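Long-range contacts in membrane protein (Acinetobacter baumannii AB307-0294, PDB 5DL5), which forms a beta-barrel channel of the OprD porin family in the outer membrane and probably admits small molecules, possibly including antibiotics: residues N202-Y208 with Y220-K226; L293-Q297 with Y317-S321; A255-V259 with G270-T274; Y242-F246 with V302-Y306. All coordinates share one frame. Residue numbers count along the deposited sequence, not the author numbering.

Interaction 1: residues N202-Y208 with Y220-K226; sequences NLNASYY and YANVNFK
This is a beta hairpin of the barrel wall: strand 203-208 runs antiparallel to 220-226, with segment axes 4.6 Å apart and directions at 179°. Extended backbones pair L203 with F225 and so on, residue by residue, to Y208 with Y220. N204-N224, S206-N222 and Y208-Y220 are hydrogen-bonded pairs, each joined by two N-H to O=C bonds of 2.9 to 3.0 Å between their own backbone atoms. A further bond, K226 N to N202 O at 2.7 Å, closes the end. L203-F225, A205-V223 and Y207-A221 are non-hydrogen-bonded pairs.

Side chains alternate, as in a porin wall. On one face L203 (chi1 t, chi2 p), V223 (p), F225 (t) and Y207 (t) join A205 and A221, an apolar surface that probably meets lipid. L203 CD1 lies 3.9 Å from V223 CG2, and L203 CB 4.0 Å from F225 CD1, at the ring edge. The other face is polar and aromatic. Y208 (m) and Y220 (t) approach at 4.0 Å, Y208 CD1 to Y220 CD2. N222 and N224, both t, send their ND2 atoms to D238 on the next strand, and N222 ND2 also reaches S240. N204 and S206 are p. One water joins three of these side chains: N222 OD1 at 2.7 Å, S206 OG at 3.1 Å and, weakly, N204 OD1 at 3.5 Å.

Interaction 2: residues L293-Q297 with Y317-S321; sequences LAYQQ and YLPNS
A glutamine side chain here meets the backbone of a single loop residue with both ends of its amide. Q296 OE1 accepts from N320 N at 3.2 Å (152° at the hydrogen), while Q296 NE2 gives a weak bond to N320 O at 3.4 Å and is also bonded to F326 O. Segment 293-297 is an extended strand. Segment 317-321 is irregular, with N320 (phi/psi -98/78) at the centre of an inverse gamma turn, its S321 N to P319 O bond weak at 3.0 Å. Q296 reaches across with chi1 and chi2 both t and chi3 -68°; the nearest CA pairs are A294-P319 at 6.8 Å and Q296-N320 at 6.9 Å. A294 points the same way and packs its CB 3.8 Å from P319 CG, whereas exposed L293 and Y295 point away. The N320 amide (chi1 m) is held by Q335 and S333. The loop thus lies on the inner face of the wall, consistent with the inward-folded loops of porins, L318 and P319 touching strand 273-286 and L318 also strand 233-246.

Interaction 3: residues A255-V259 with G270-T274; sequences ATGTV and GEEKT
K273 places its ammonium in a curve of loop 255-259 and is held there mainly by carbonyl oxygens. NZ donates to T256 O at 2.8 Å and to T258 O at 2.5 Å, and forms a salt bridge within its own segment to E271 OE2 at 3.6 Å. To get there the side chain bends near its base (chi1 and chi2 m) and then runs extended (chi3 and chi4 t). Both segments are mostly irregular, with strand beginning only at K273. The nearest CA pairs are wide, A255-K273 at 7.1 Å and V259-G270 at 6.4 Å, so the side chains must bridge the gap. G257, at phi/psi 72/-155, turns the loop between the two acceptor carbonyls.

E271 (chi1 p) points at the loop, its OE1 3.3 Å from T258 CG2. T258 O and E271 OE2 are two acceptors 3.4 Å apart, both facing the same ammonium. The aliphatic part of the lysine packs on A255, CB to K273 CG 4.1 Å. Other polar groups are met from outside: T256 OG1 by N329, A255 N by Y263 OH, and T274 N by N301 OD1. The K273 backbone pairs with F246, which fixes the base of the lysine in the sheet. The lysine at the start of strand 273-286 thus ties two carbonyls of the long connection from strand 233-246 back to the strand that follows it, probably on the extracellular side, where porins carry their long loops.

Interaction 4: residues Y242-F246 with V302-Y306; sequences YHTKF and VGYDY
Y242 begins the contact with an offset stack: its ring (chi1 m, chi2 91°) lies on that of Y304 (chi1 t, chi2 58°), centroids 4.8 Å apart and planes at 19°. Y304 OH sits over one face of the Y242 ring, 3.5 Å from Y242 CD2. Both hydroxyls have partners elsewhere: Y304 OH is bonded to S315 O, and Y242 OH to P133 O and Y317 N. H243 points away, as alternation in an extended strand requires. T244 (m) points back toward the loop, its OG1 at the edge of the Y304 ring, 3.6 Å from Y304 CE1, and the CA atoms of T244 and Y304 are 7.7 Å apart. K245 again points away. F246 (m) fills the space beside the loop backbone: F246 CE2 is 3.8 Å from V302 CG1, and F246 CZ is 3.7 Å from D305 O.

The loop turns sharply here because Y304 (-80/74) and D305 (-87/58) centre successive inverse gamma turns, with weak bonds D305 N to G303 O, 3.0 Å, and Y306 N to Y304 O, 2.9 Å. The D305 carboxylate is bonded to S254 OG and Y253 N. All seven touching residues are buried, with R218 of strand 216-229 beside Y242, T244 and Y304. A long loop packed by aromatic side chains on a barrel strand is consistent with the inward-folded loops that narrow OprD-family channels.

Interaction 1 is a surface contact and the one made by two paired strands; its chemistry is a regular backbone network with an apolar and a polar face. Interactions 2 and 4 set two parts of one loop, between strands 289-300 and 332-341, on different wall strands, the former by a glutamine amide, the latter, fully buried, by ring stacking. Interaction 3 is partly buried, its centre about 26 Å from the centre of the chain, and relies on a lysine charge. It is nested within interaction 4, and K273 O meets F246 N at 2.8 Å. Y242 joins the group: Y242 OH is 3.0 Å from Y317 N, Y242 CE2 3.4 Å from Y220 CD1.

Interaction 1: residues N202-Y208 with Y220-K226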
loop_
_atom_site.group_PDB
_atom_site.type_symbol
_atom_site.label_atom_id
_atom_site.label_comp_id
_atom_site.label_asym_id
_atom_site.label_seq_id
_atom_site.Cartn_x
_atom_site.Cartn_y
_atom_site.Cartn_z
ATOM N N ASN A 202 -12.048 21.923 -3.165
ATOM C CA ASN A 202 -10.851 21.827 -3.939
ATOM C C ASN A 202 -9.547 21.482 -3.162
ATOM O O ASN A 202 -8.556 21.142 -3.795
ATOM C CB ASN A 202 -10.632 23.086 -4.648
ATOM C CG ASN A 202 -11.689 23.359 -5.704
ATOM O OD1 ASN A 202 -12.503 22.515 -6.059
ATOM N ND2 ASN A 202 -11.675 24.540 -6.182
ATOM N N LEU A 203 -9.525 21.684 -1.841
ATOM C CA LEU A 203 -8.291 21.609 -1.052
ATOM C C LEU A 203 -8.380 20.739 0.210
ATOM O O LEU A 203 -9.350 20.858 1.037
ATOM C CB LEU A 203 -7.863 23.019 -0.676
ATOM C CG LEU A 203 -6.726 23.224 0.301
ATOM C CD1 LEU A 203 -5.444 22.926 -0.393
ATOM C CD2 LEU A 203 -6.705 24.614 0.981
ATOM N N ASN A 204 -7.434 19.800 0.320
ATOM C CA ASN A 204 -7.292 19.116 1.552
ATOM C C ASN A 204 -5.860 18.782 1.878
ATOM O O ASN A 204 -4.960 18.885 1.044
ATOM C CB ASN A 204 -8.145 17.922 1.529
ATOM C CG ASN A 204 -7.837 17.071 0.404
ATOM O OD1 ASN A 204 -6.827 16.487 0.409
ATOM N ND2 ASN A 204 -8.701 17.017 -0.584
ATOM N N ALA A 205 -5.641 18.458 3.130
ATOM C CA ALA A 205 -4.312 18.228 3.621
ATOM C C ALA A 205 -4.331 17.194 4.756
ATOM O O ALA A 205 -5.404 16.902 5.337
ATOM C CB ALA A 205 -3.698 19.490 4.142
ATOM N N SER A 206 -3.174 16.600 4.975
ATOM C CA SER A 206 -2.980 15.608 6.075
ATOM C C SER A 206 -1.611 15.493 6.609
ATOM O O SER A 206 -0.668 15.859 5.975
ATOM C CB SER A 206 -3.509 14.307 5.677
ATOM O OG SER A 206 -2.818 13.747 4.678
ATOM N N TYR A 207 -1.498 15.046 7.855
ATOM C CA TYR A 207 -0.229 14.946 8.554
ATOM C C TYR A 207 -0.404 13.785 9.554
ATOM O O TYR A 207 -1.401 13.735 10.323
ATOM C CB TYR A 207 -0.039 16.306 9.258
ATOM C CG TYR A 207 1.203 16.570 9.989
ATOM C CD1 TYR A 207 2.415 16.033 9.557
ATOM C CD2 TYR A 207 1.229 17.503 11.020
ATOM C CE1 TYR A 207 3.581 16.271 10.211
ATOM C CE2 TYR A 207 2.428 17.834 11.673
ATOM C CZ TYR A 207 3.602 17.234 11.243
ATOM O OH TYR A 207 4.805 17.465 11.845
ATOM N N TYR A 208 0.485 12.828 9.462
ATOM C CA TYR A 208 0.424 11.629 10.283
ATOM C C TYR A 208 1.833 11.355 10.829
ATOM O O TYR A 208 2.818 11.702 10.211
ATOM C CB TYR A 208 0.007 10.402 9.422
ATOM C CG TYR A 208 -1.388 10.394 8.961
ATOM C CD1 TYR A 208 -1.728 10.976 7.767
ATOM C CD2 TYR A 208 -2.379 9.831 9.728
ATOM C CE1 TYR A 208 -3.065 11.025 7.330
ATOM C CE2 TYR A 208 -3.730 9.839 9.335
ATOM C CZ TYR A 208 -4.044 10.439 8.113
ATOM O OH TYR A 208 -5.324 10.515 7.657
ATOM N N TYR A 220 4.433 11.858 7.820
ATOM C CA TYR A 220 3.923 11.993 6.438
ATOM C C TYR A 220 3.104 13.279 6.453
ATOM O O TYR A 220 2.372 13.560 7.403
ATOM C CB TYR A 220 3.007 10.837 6.054
ATOM C CG TYR A 220 2.216 10.983 4.743
ATOM C CD1 TYR A 220 2.786 10.652 3.518
ATOM C CD2 TYR A 220 0.932 11.434 4.763
ATOM C CE1 TYR A 220 2.097 10.771 2.364
ATOM C CE2 TYR A 220 0.241 11.618 3.573
ATOM C CZ TYR A 220 0.811 11.196 2.419
ATOM O OH TYR A 220 0.168 11.314 1.250
ATOM N N ALA A 221 3.187 14.034 5.367
ATOM C CA ALA A 221 2.313 15.189 5.131
ATOM C C ALA A 221 1.833 15.139 3.667
ATOM O O ALA A 221 2.571 14.720 2.779
ATOM C CB ALA A 221 3.139 16.494 5.333
ATOM N N ASN A 222 0.655 15.678 3.411
ATOM C CA ASN A 222 0.138 15.807 2.040
ATOM C C ASN A 222 -0.703 17.072 1.956
ATOM O O ASN A 222 -1.412 17.475 2.905
ATOM C CB ASN A 222 -0.704 14.599 1.652
ATOM C CG ASN A 222 -1.474 14.786 0.338
ATOM O OD1 ASN A 222 -2.624 15.135 0.339
ATOM N ND2 ASN A 222 -0.846 14.499 -0.756
ATOM N N VAL A 223 -0.611 17.685 0.788
ATOM C CA VAL A 223 -1.576 18.698 0.376
ATOM C C VAL A 223 -1.994 18.414 -1.088
ATOM O O VAL A 223 -1.141 18.081 -1.945
ATOM C CB VAL A 223 -1.057 20.092 0.694
ATOM C CG1 VAL A 223 0.175 20.451 -0.129
ATOM C CG2 VAL A 223 -2.110 21.118 0.288
ATOM N N ASN A 224 -3.265 18.612 -1.363
ATOM C CA ASN A 224 -3.897 18.254 -2.558
ATOM C C ASN A 224 -4.873 19.374 -2.911
ATOM O O ASN A 224 -5.702 19.772 -2.122
ATOM C CB ASN A 224 -4.513 16.821 -2.497
ATOM C CG ASN A 224 -4.990 16.369 -3.830
ATOM O OD1 ASN A 224 -6.041 16.814 -4.318
ATOM N ND2 ASN A 224 -4.149 15.585 -4.523
ATOM N N PHE A 225 -4.664 19.957 -4.107
ATOM C CA PHE A 225 -5.381 21.158 -4.549
ATOM C C PHE A 225 -5.856 20.898 -5.992
ATOM O O PHE A 225 -5.066 20.645 -6.876
ATOM C CB PHE A 225 -4.562 22.450 -4.482
ATOM C CG PHE A 225 -5.344 23.668 -4.959
ATOM C CD1 PHE A 225 -6.479 24.083 -4.295
ATOM C CD2 PHE A 225 -5.004 24.312 -6.095
ATOM C CE1 PHE A 225 -7.259 25.147 -4.763
ATOM C CE2 PHE A 225 -5.763 25.405 -6.572
ATOM C CZ PHE A 225 -6.889 25.799 -5.903
ATOM N N LYS A 226 -7.166 20.905 -6.155
ATOM C CA LYS A 226 -7.800 20.829 -7.416
ATOM C C LYS A 226 -8.300 22.166 -7.895
ATOM O O LYS A 226 -9.118 22.789 -7.245
ATOM C CB LYS A 226 -8.992 19.934 -7.331
ATOM C CG LYS A 226 -9.725 19.881 -8.677
ATOM C CD LYS A 226 -10.807 18.835 -8.585
ATOM C CE LYS A 226 -11.695 18.879 -9.820
ATOM N NZ LYS A 226 -12.803 17.908 -9.563
HETATM O O HOH W 1 -4.435 14.987 2.395
#

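Interaction 2: residues L293-Q297 with Y317-S321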
loop_
_atom_site.group_PDB
_atom_site.type_symbol
_atom_site.label_atom_id
_atom_site.label_comp_id
_atom_site.label_asym_id
_atom_site.label_seq_id
_atom_site.Cartn_x
_atom_site.Cartn_y
_atom_site.Cartn_z
ATOM N N LEU A 293 2.301 14.699 -14.655
ATOM C CA LEU A 293 3.762 14.797 -14.563
ATOM C C LEU A 293 4.085 14.760 -13.062
ATOM O O LEU A 293 3.376 15.412 -12.269
ATOM C CB LEU A 293 4.395 16.079 -15.178
ATOM C CG LEU A 293 4.190 16.307 -16.664
ATOM C CD1 LEU A 293 4.655 17.690 -17.127
ATOM C CD2 LEU A 293 4.753 15.130 -17.510
ATOM N N ALA A 294 5.103 13.994 -12.678
ATOM C CA ALA A 294 5.464 13.983 -11.254
ATOM C C ALA A 294 6.956 13.902 -11.119
ATOM O O ALA A 294 7.623 13.270 -11.948
ATOM C CB ALA A 294 4.814 12.831 -10.553
ATOM N N TYR A 295 7.462 14.493 -10.041
ATOM C CA TYR A 295 8.878 14.439 -9.662
ATOM C C TYR A 295 8.961 14.038 -8.220
ATOM O O TYR A 295 8.136 14.476 -7.433
ATOM C CB TYR A 295 9.497 15.865 -9.855
ATOM C CG TYR A 295 10.892 15.969 -9.376
ATOM C CD1 TYR A 295 11.973 15.534 -10.180
ATOM C CD2 TYR A 295 11.170 16.466 -8.110
ATOM C CE1 TYR A 295 13.292 15.565 -9.683
ATOM C CE2 TYR A 295 12.462 16.519 -7.597
ATOM C CZ TYR A 295 13.540 16.103 -8.430
ATOM O OH TYR A 295 14.850 16.148 -7.929
ATOM N N GLN A 296 9.976 13.207 -7.884
ATOM C CA GLN A 296 10.107 12.604 -6.601
ATOM C C GLN A 296 11.575 12.597 -6.265
ATOM O O GLN A 296 12.422 12.337 -7.107
ATOM C CB GLN A 296 9.546 11.175 -6.681
ATOM C CG GLN A 296 9.487 10.399 -5.426
ATOM C CD GLN A 296 8.618 9.120 -5.598
ATOM O OE1 GLN A 296 7.419 9.230 -5.776
ATOM N NE2 GLN A 296 9.222 7.979 -5.563
ATOM N N GLN A 297 11.937 12.883 -5.017
ATOM C CA GLN A 297 13.384 12.871 -4.694
ATOM C C GLN A 297 13.604 12.407 -3.260
ATOM O O GLN A 297 12.804 12.714 -2.346
ATOM C CB GLN A 297 13.868 14.311 -4.858
ATOM C CG GLN A 297 15.175 14.625 -4.194
ATOM C CD GLN A 297 15.755 15.999 -4.596
ATOM O OE1 GLN A 297 15.229 16.728 -5.473
ATOM N NE2 GLN A 297 16.998 16.231 -4.119
ATOM N N TYR A 317 2.716 6.314 -0.097
ATOM C CA TYR A 317 1.653 7.158 -0.712
ATOM C C TYR A 317 2.348 8.278 -1.588
ATOM O O TYR A 317 2.408 9.417 -1.229
ATOM C CB TYR A 317 0.753 7.728 0.363
ATOM C CG TYR A 317 -0.391 6.744 0.905
ATOM C CD1 TYR A 317 -0.125 5.453 1.255
ATOM C CD2 TYR A 317 -1.621 7.204 1.176
ATOM C CE1 TYR A 317 -1.090 4.601 1.728
ATOM C CE2 TYR A 317 -2.623 6.390 1.709
ATOM C CZ TYR A 317 -2.333 5.064 1.961
ATOM O OH TYR A 317 -3.280 4.237 2.477
ATOM N N LEU A 318 3.059 7.856 -2.622
ATOM C CA LEU A 318 3.836 8.736 -3.508
ATOM C C LEU A 318 3.523 8.305 -4.977
ATOM O O LEU A 318 3.115 7.167 -5.191
ATOM C CB LEU A 318 5.313 8.499 -3.247
ATOM C CG LEU A 318 5.791 8.948 -1.863
ATOM C CD1 LEU A 318 7.204 8.487 -1.615
ATOM C CD2 LEU A 318 5.763 10.419 -1.695
ATOM N N PRO A 319 3.697 9.189 -5.931
ATOM C CA PRO A 319 3.195 8.920 -7.340
ATOM C C PRO A 319 4.118 8.033 -8.162
ATOM O O PRO A 319 3.709 7.344 -9.058
ATOM C CB PRO A 319 3.163 10.360 -7.928
ATOM C CG PRO A 319 4.236 11.155 -7.231
ATOM C CD PRO A 319 4.119 10.616 -5.778
ATOM N N ASN A 320 5.414 8.026 -7.897
ATOM C CA ASN A 320 6.361 7.295 -8.791
ATOM C C ASN A 320 6.625 5.950 -8.168
ATOM O O ASN A 320 7.717 5.649 -7.608
ATOM C CB ASN A 320 7.646 8.006 -9.044
ATOM C CG ASN A 320 7.463 9.325 -9.801
ATOM O OD1 ASN A 320 6.361 9.697 -10.196
ATOM N ND2 ASN A 320 8.555 10.061 -9.950
ATOM N N SER A 321 5.629 5.097 -8.366
ATOM C CA SER A 321 5.500 3.862 -7.622
ATOM C C SER A 321 4.653 2.891 -8.433
ATOM O O SER A 321 3.446 3.073 -8.519
ATOM C CB SER A 321 4.757 4.071 -6.279
ATOM O OG SER A 321 4.872 2.838 -5.514
#

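Interaction 3: residues A255-V259 with G270-T274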
loop_
_atom_site.group_PDB
_atom_site.type_symbol
_atom_site.label_atom_id
_atom_site.label_comp_id
_atom_site.label_asym_id
_atom_site.label_seq_id
_atom_site.Cartn_x
_atom_site.Cartn_y
_atom_site.Cartn_z
ATOM N N ALA A 255 21.570 1.916 3.003
ATOM C CA ALA A 255 22.204 2.962 3.814
ATOM C C ALA A 255 23.548 3.291 3.269
ATOM O O ALA A 255 24.173 2.408 2.691
ATOM C CB ALA A 255 22.415 2.542 5.252
ATOM N N THR A 256 23.972 4.557 3.423
ATOM C CA THR A 256 25.404 4.933 3.087
ATOM C C THR A 256 26.005 5.529 4.306
ATOM O O THR A 256 25.336 5.628 5.363
ATOM C CB THR A 256 25.464 5.933 1.902
ATOM O OG1 THR A 256 24.490 6.992 2.071
ATOM C CG2 THR A 256 25.128 5.186 0.660
ATOM N N GLY A 257 27.267 5.927 4.183
ATOM C CA GLY A 257 28.015 6.393 5.310
ATOM C C GLY A 257 28.390 5.285 6.259
ATOM O O GLY A 257 28.558 4.153 5.818
ATOM N N THR A 258 28.618 5.651 7.539
ATOM C CA THR A 258 29.113 4.694 8.546
ATOM C C THR A 258 28.007 3.604 8.767
ATOM O O THR A 258 26.882 3.971 9.207
ATOM C CB THR A 258 29.418 5.389 9.903
ATOM O OG1 THR A 258 30.410 6.442 9.748
ATOM C CG2 THR A 258 29.887 4.336 11.020
ATOM N N VAL A 259 28.296 2.344 8.387
ATOM C CA VAL A 259 27.501 1.183 8.718
ATOM C C VAL A 259 28.375 0.168 9.472
ATOM O O VAL A 259 29.580 0.219 9.424
ATOM C CB VAL A 259 26.956 0.415 7.481
ATOM C CG1 VAL A 259 26.002 1.240 6.666
ATOM C CG2 VAL A 259 28.073 -0.052 6.574
ATOM N N GLY A 270 23.489 -0.258 12.810
ATOM C CA GLY A 270 24.144 0.045 14.045
ATOM C C GLY A 270 24.254 1.545 14.272
ATOM O O GLY A 270 24.819 1.929 15.249
ATOM N N GLU A 271 23.760 2.408 13.401
ATOM C CA GLU A 271 23.489 3.773 13.834
ATOM C C GLU A 271 22.275 4.289 13.101
ATOM O O GLU A 271 21.796 3.619 12.149
ATOM C CB GLU A 271 24.669 4.691 13.582
ATOM C CG GLU A 271 24.997 4.902 12.140
ATOM C CD GLU A 271 26.288 5.740 11.990
ATOM O OE1 GLU A 271 27.286 5.419 12.670
ATOM O OE2 GLU A 271 26.284 6.710 11.168
ATOM N N GLU A 272 21.743 5.413 13.602
ATOM C CA GLU A 272 20.508 5.987 13.053
ATOM C C GLU A 272 20.795 6.401 11.570
ATOM O O GLU A 272 21.941 6.746 11.203
ATOM C CB GLU A 272 19.983 7.138 13.944
ATOM C CG GLU A 272 19.609 6.637 15.341
ATOM C CD GLU A 272 18.666 7.533 16.112
ATOM O OE1 GLU A 272 18.905 8.754 16.246
ATOM O OE2 GLU A 272 17.654 6.999 16.630
ATOM N N LYS A 273 19.797 6.266 10.730
ATOM C CA LYS A 273 19.861 6.696 9.325
ATOM C C LYS A 273 18.545 7.417 9.073
ATOM O O LYS A 273 17.532 7.089 9.710
ATOM C CB LYS A 273 20.029 5.474 8.426
ATOM C CG LYS A 273 21.322 4.672 8.548
ATOM C CD LYS A 273 22.605 5.443 8.126
ATOM C CE LYS A 273 23.838 4.632 8.512
ATOM N NZ LYS A 273 25.059 5.324 8.089
ATOM N N THR A 274 18.606 8.436 8.234
ATOM C CA THR A 274 17.507 9.314 7.966
ATOM C C THR A 274 17.265 9.406 6.489
ATOM O O THR A 274 18.214 9.541 5.699
ATOM C CB THR A 274 17.845 10.706 8.545
ATOM O OG1 THR A 274 17.736 10.616 9.951
ATOM C CG2 THR A 274 16.767 11.804 8.135
#

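Interaction 4: residues Y242-F246 with V302-Y306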
loop_
_atom_site.group_PDB
_atom_site.type_symbol
_atom_site.label_atom_id
_atom_site.label_comp_id
_atom_site.label_asym_id
_atom_site.label_seq_id
_atom_site.Cartn_x
_atom_site.Cartn_y
_atom_site.Cartn_z
ATOM N N TYR A 242 7.524 11.919 3.042
ATOM C CA TYR A 242 7.833 11.283 4.329
ATOM C C TYR A 242 9.216 11.708 4.847
ATOM O O TYR A 242 10.221 11.847 4.093
ATOM C CB TYR A 242 7.878 9.775 4.240
ATOM C CG TYR A 242 6.627 9.076 3.829
ATOM C CD1 TYR A 242 6.384 8.808 2.494
ATOM C CD2 TYR A 242 5.759 8.546 4.807
ATOM C CE1 TYR A 242 5.260 8.050 2.118
ATOM C CE2 TYR A 242 4.590 7.898 4.466
ATOM C CZ TYR A 242 4.360 7.626 3.092
ATOM O OH TYR A 242 3.267 6.937 2.781
ATOM N N HIS A 243 9.243 11.828 6.148
ATOM C CA HIS A 243 10.488 11.866 6.903
ATOM C C HIS A 243 10.618 10.611 7.812
ATOM O O HIS A 243 9.757 10.391 8.678
ATOM C CB HIS A 243 10.512 13.150 7.697
ATOM C CG HIS A 243 11.635 13.227 8.668
ATOM N ND1 HIS A 243 12.912 13.543 8.281
ATOM C CD2 HIS A 243 11.704 12.916 9.987
ATOM C CE1 HIS A 243 13.712 13.543 9.342
ATOM N NE2 HIS A 243 13.005 13.141 10.385
ATOM N N THR A 244 11.703 9.863 7.667
ATOM C CA THR A 244 11.893 8.642 8.443
ATOM C C THR A 244 13.229 8.614 9.114
ATOM O O THR A 244 14.283 8.803 8.512
ATOM C CB THR A 244 11.808 7.393 7.533
ATOM O OG1 THR A 244 10.607 7.429 6.813
ATOM C CG2 THR A 244 11.871 6.021 8.394
ATOM N N LYS A 245 13.222 8.355 10.395
ATOM C CA LYS A 245 14.419 8.099 11.146
ATOM C C LYS A 245 14.389 6.643 11.570
ATOM O O LYS A 245 13.484 6.182 12.326
ATOM C CB LYS A 245 14.534 8.998 12.392
ATOM C CG LYS A 245 15.915 8.870 12.994
ATOM C CD LYS A 245 16.139 9.847 14.139
ATOM C CE LYS A 245 15.189 9.477 15.290
ATOM N NZ LYS A 245 15.761 9.712 16.648
ATOM N N PHE A 246 15.352 5.927 11.054
ATOM C CA PHE A 246 15.520 4.529 11.357
ATOM C C PHE A 246 16.396 4.402 12.549
ATOM O O PHE A 246 17.479 5.033 12.633
ATOM C CB PHE A 246 16.195 3.760 10.162
ATOM C CG PHE A 246 15.336 3.656 8.971
ATOM C CD1 PHE A 246 14.414 2.612 8.847
ATOM C CD2 PHE A 246 15.410 4.570 7.981
ATOM C CE1 PHE A 246 13.607 2.518 7.710
ATOM C CE2 PHE A 246 14.623 4.482 6.825
ATOM C CZ PHE A 246 13.701 3.442 6.695
ATOM N N VAL A 302 19.973 7.218 3.635
ATOM C CA VAL A 302 19.356 5.980 3.309
ATOM C C VAL A 302 18.286 6.323 2.377
ATOM O O VAL A 302 17.728 7.434 2.438
ATOM C CB VAL A 302 18.871 5.197 4.630
ATOM C CG1 VAL A 302 17.759 5.939 5.369
ATOM C CG2 VAL A 302 18.401 3.791 4.357
ATOM N N GLY A 303 17.901 5.350 1.540
ATOM C CA GLY A 303 16.638 5.422 0.823
ATOM C C GLY A 303 15.388 5.222 1.676
ATOM O O GLY A 303 15.472 5.100 2.882
ATOM N N TYR A 304 14.237 5.285 1.035
ATOM C CA TYR A 304 12.924 5.090 1.658
ATOM C C TYR A 304 12.684 3.560 1.797
ATOM O O TYR A 304 11.928 2.957 1.023
ATOM C CB TYR A 304 11.829 5.886 0.988
ATOM C CG TYR A 304 10.519 5.805 1.718
ATOM C CD1 TYR A 304 10.441 6.200 3.048
ATOM C CD2 TYR A 304 9.355 5.238 1.162
ATOM C CE1 TYR A 304 9.286 6.056 3.768
ATOM C CE2 TYR A 304 8.147 5.187 1.869
ATOM C CZ TYR A 304 8.123 5.512 3.198
ATOM O OH TYR A 304 7.029 5.379 4.051
ATOM N N ASP A 305 13.383 2.941 2.768
ATOM C CA ASP A 305 13.499 1.430 2.878
ATOM C C ASP A 305 12.248 0.972 3.717
ATOM O O ASP A 305 12.395 0.522 4.841
ATOM C CB ASP A 305 14.808 1.040 3.544
ATOM C CG ASP A 305 16.043 1.149 2.660
ATOM O OD1 ASP A 305 16.060 1.896 1.664
ATOM O OD2 ASP A 305 17.108 0.676 3.105
ATOM N N TYR A 306 11.045 1.294 3.214
ATOM C CA TYR A 306 9.784 0.984 3.865
ATOM C C TYR A 306 9.507 -0.542 3.817
ATOM O O TYR A 306 9.998 -1.318 2.961
ATOM C CB TYR A 306 8.624 1.835 3.331
ATOM C CG TYR A 306 8.022 1.308 2.015
ATOM C CD1 TYR A 306 8.638 1.542 0.793
ATOM C CD2 TYR A 306 6.901 0.505 2.009
ATOM C CE1 TYR A 306 8.128 1.037 -0.405
ATOM C CE2 TYR A 306 6.428 -0.001 0.853
ATOM C CZ TYR A 306 7.052 0.240 -0.345
ATOM O OH TYR A 306 6.615 -0.316 -1.520
#